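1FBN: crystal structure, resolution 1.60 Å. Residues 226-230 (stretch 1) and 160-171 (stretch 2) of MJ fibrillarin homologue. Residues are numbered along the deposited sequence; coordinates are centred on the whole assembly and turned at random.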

# COMPACT_ATOMS: atom_id res chain seq x y z
N ILE A 226 -6.39 10.73 -7.89
CA ILE A 226 -6.38 11.94 -7.07
C ILE A 226 -7.81 12.24 -6.66
O ILE A 226 -8.72 12.22 -7.49
CB ILE A 226 -5.81 13.16 -7.83
CG1 ILE A 226 -4.40 12.87 -8.30
CG2 ILE A 226 -5.80 14.39 -6.92
CD1 ILE A 226 -3.64 14.10 -8.81
N TRP A 227 -8.01 12.48 -5.37
CA TRP A 227 -9.33 12.77 -4.83
C TRP A 227 -9.75 14.21 -5.11
O TRP A 227 -9.20 15.15 -4.53
CB TRP A 227 -9.34 12.51 -3.32
CG TRP A 227 -10.66 12.75 -2.66
CD1 TRP A 227 -10.93 13.64 -1.66
CD2 TRP A 227 -11.89 12.05 -2.91
NE1 TRP A 227 -12.24 13.54 -1.27
CE2 TRP A 227 -12.86 12.57 -2.02
CE3 TRP A 227 -12.27 11.03 -3.80
CZ2 TRP A 227 -14.18 12.11 -1.99
CZ3 TRP A 227 -13.59 10.57 -3.77
CH2 TRP A 227 -14.52 11.12 -2.87
N GLU A 228 -10.71 14.37 -6.01
CA GLU A 228 -11.21 15.68 -6.40
C GLU A 228 -12.26 16.14 -5.38
O GLU A 228 -12.20 17.27 -4.89
CB GLU A 228 -11.84 15.63 -7.80
CG GLU A 228 -11.03 14.88 -8.87
CD GLU A 228 -9.76 15.61 -9.29
OE1 GLU A 228 -9.84 16.49 -10.18
OE2 GLU A 228 -8.68 15.28 -8.76
N GLY A 229 -13.21 15.26 -5.08
CA GLY A 229 -14.27 15.58 -4.14
C GLY A 229 -15.54 14.82 -4.49
O GLY A 229 -15.49 13.86 -5.26
N LYS A 230 -16.67 15.26 -3.93
CA LYS A 230 -17.96 14.62 -4.19
C LYS A 230 -18.43 14.76 -5.64
O LYS A 230 -18.89 15.87 -6.01
CB LYS A 230 -19.05 15.16 -3.25
CG LYS A 230 -19.02 14.59 -1.84
CD LYS A 230 -17.79 15.00 -1.07
CE LYS A 230 -17.82 14.45 0.34
NZ LYS A 230 -19.03 14.89 1.08
OXT LYS A 230 -18.34 13.76 -6.39
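Stretch 2 (160-171) LIKNAKWFLKKG

Stretch 2 packs against stretch 1 chiefly by closing over one side chain, that of Trp227. Of the 478 Å² buried between the two stretches, counted on both sides, Trp227 contributes 156 Å²; Lys165, with 64 Å², and Lys230, with 50 Å², follow at the exposed margin.

The backbone of stretch 2 falls into three parts. Residues 160-167 form the end of a helix that begins earlier in the chain, and its backbone bonds run from Ala164 N to Leu160 O at 2.8 Å through Leu168 N to Ala164 O at 2.9 Å. Leu168, at phi/psi -79/124, is the first residue to leave helical angles, and with Lys169 it is extended; the chain then turns a corner at Lys170 and Gly171. In stretch 1, Ile226 and Trp227 end a strand, and the remaining three residues are loop or turn. The nearest CA pairs give the layout: Trp227 lies 5.3 Å from Gly171, CA to CA, whereas Lys230 lies 7.3 Å from Lys165 by the same measure. Stretch 1 therefore advances as stretch 2 is read backward, from the corner to the helix.

One backbone hydrogen bond fixes the corner to the strand. Gly171 N donates to Trp227 O at 2.8 Å, and the N-H...O angle of 174° makes it nearly linear. Gly171 has phi/psi 95/-11, where a CB would be jammed against the preceding carbonyl oxygen, so the turn itself calls for glycine.

From this anchor the CA-to-CB bond of Trp227 points toward stretch 2, and with chi1 at -178° (t) the indole reaches the helix. Ala164 CB sits 3.6 Å from the centroid of the six-membered ring and only 4° off its normal, a CH-pi contact over the face. Leu168 CB lies over the same face, while Leu168 CD2 packs on Trp227 CB at 3.5 Å. The indole also meets backbone where the helix gives way to extended chain: Trp227 CD1 is 3.3 Å from Leu168 O and 3.5 Å from Lys169 O, the latter oxygen lying at the ring edge, near its plane.

Lys165 extends the contact outward. Its CG is 4.0 Å from Trp227 CZ2, and its NZ comes within 3.6 Å of Lys230 CG, so its aliphatic part borders the indole while its amine meets the methylene chain of the C-terminal residue. The CA-to-CB bond of Lys230 points sideways, but the end of its side chain comes nearer to stretch 2; its high B factors make this margin less certain than the ordered packing at Trp227.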

# COMPACT_ATOMS: atom_id res chain seq x y z
N LEU A 160 -13.55 2.49 -0.66
CA LEU A 160 -12.50 3.50 -0.85
C LEU A 160 -13.15 4.88 -0.94
O LEU A 160 -12.65 5.84 -0.35
CB LEU A 160 -11.70 3.24 -2.13
CG LEU A 160 -10.55 4.21 -2.44
CD1 LEU A 160 -9.42 4.05 -1.42
CD2 LEU A 160 -10.00 3.97 -3.84
N ILE A 161 -14.27 4.95 -1.65
CA ILE A 161 -15.01 6.20 -1.84
C ILE A 161 -15.56 6.70 -0.52
O ILE A 161 -15.46 7.89 -0.20
CB ILE A 161 -16.16 6.04 -2.86
CG1 ILE A 161 -15.60 5.79 -4.26
CG2 ILE A 161 -17.06 7.27 -2.87
CD1 ILE A 161 -16.63 5.34 -5.27
N LYS A 162 -16.12 5.79 0.27
CA LYS A 162 -16.70 6.12 1.57
C LYS A 162 -15.61 6.66 2.50
O LYS A 162 -15.80 7.68 3.17
CB LYS A 162 -17.36 4.89 2.17
CG LYS A 162 -18.40 5.19 3.23
CD LYS A 162 -19.00 3.92 3.81
CE LYS A 162 -19.63 3.05 2.74
NZ LYS A 162 -20.22 1.83 3.34
N ASN A 163 -14.46 5.99 2.52
CA ASN A 163 -13.35 6.41 3.36
C ASN A 163 -12.68 7.69 2.87
O ASN A 163 -12.14 8.46 3.66
CB ASN A 163 -12.33 5.28 3.49
CG ASN A 163 -12.74 4.24 4.52
OD1 ASN A 163 -12.31 4.31 5.68
ND2 ASN A 163 -13.58 3.29 4.12
N ALA A 164 -12.74 7.92 1.56
CA ALA A 164 -12.16 9.12 0.96
C ALA A 164 -12.98 10.35 1.37
O ALA A 164 -12.42 11.39 1.72
CB ALA A 164 -12.12 9.00 -0.56
N LYS A 165 -14.31 10.20 1.35
CA LYS A 165 -15.21 11.29 1.74
C LYS A 165 -14.93 11.68 3.19
O LYS A 165 -14.84 12.85 3.52
CB LYS A 165 -16.68 10.85 1.64
CG LYS A 165 -17.23 10.67 0.23
CD LYS A 165 -18.68 10.16 0.32
CE LYS A 165 -19.29 9.82 -1.03
NZ LYS A 165 -19.55 11.03 -1.84
N TRP A 166 -14.77 10.67 4.04
CA TRP A 166 -14.51 10.90 5.45
C TRP A 166 -13.11 11.41 5.80
O TRP A 166 -12.99 12.39 6.52
CB TRP A 166 -14.77 9.62 6.25
CG TRP A 166 -16.21 9.40 6.58
CD1 TRP A 166 -17.12 8.71 5.84
CD2 TRP A 166 -16.91 9.91 7.72
NE1 TRP A 166 -18.35 8.75 6.45
CE2 TRP A 166 -18.25 9.49 7.60
CE3 TRP A 166 -16.54 10.69 8.83
CZ2 TRP A 166 -19.23 9.81 8.56
CZ3 TRP A 166 -17.51 11.01 9.78
CH2 TRP A 166 -18.84 10.57 9.63
N PHE A 167 -12.08 10.77 5.24
CA PHE A 167 -10.70 11.10 5.58
C PHE A 167 -9.73 11.67 4.55
O PHE A 167 -8.74 12.30 4.94
CB PHE A 167 -10.05 9.87 6.20
CG PHE A 167 -10.90 9.19 7.23
CD1 PHE A 167 -11.16 9.81 8.45
CD2 PHE A 167 -11.47 7.95 6.98
CE1 PHE A 167 -11.98 9.21 9.40
CE2 PHE A 167 -12.29 7.34 7.93
CZ PHE A 167 -12.54 7.97 9.13
N LEU A 168 -9.98 11.48 3.26
CA LEU A 168 -9.04 11.95 2.26
C LEU A 168 -9.08 13.44 1.91
O LEU A 168 -10.12 13.98 1.52
CB LEU A 168 -9.13 11.10 1.00
CG LEU A 168 -7.96 11.16 0.02
CD1 LEU A 168 -6.64 10.92 0.74
CD2 LEU A 168 -8.17 10.12 -1.06
N LYS A 169 -7.93 14.10 2.07
CA LYS A 169 -7.78 15.52 1.76
C LYS A 169 -8.03 15.71 0.28
O LYS A 169 -7.79 14.80 -0.51
CB LYS A 169 -6.35 15.98 2.05
CG LYS A 169 -5.91 15.90 3.50
CD LYS A 169 -4.48 16.37 3.64
CE LYS A 169 -4.05 16.39 5.09
NZ LYS A 169 -2.62 16.78 5.19
N LYS A 170 -8.52 16.89 -0.10
CA LYS A 170 -8.75 17.19 -1.52
C LYS A 170 -7.36 17.30 -2.14
O LYS A 170 -6.50 18.00 -1.61
CB LYS A 170 -9.52 18.51 -1.69
CG LYS A 170 -10.03 18.74 -3.11
CD LYS A 170 -9.48 20.01 -3.73
CE LYS A 170 -10.01 21.27 -3.05
NZ LYS A 170 -9.55 22.52 -3.73
N GLY A 171 -7.14 16.59 -3.24
CA GLY A 171 -5.82 16.61 -3.86
C GLY A 171 -5.02 15.41 -3.38
O GLY A 171 -3.95 15.11 -3.91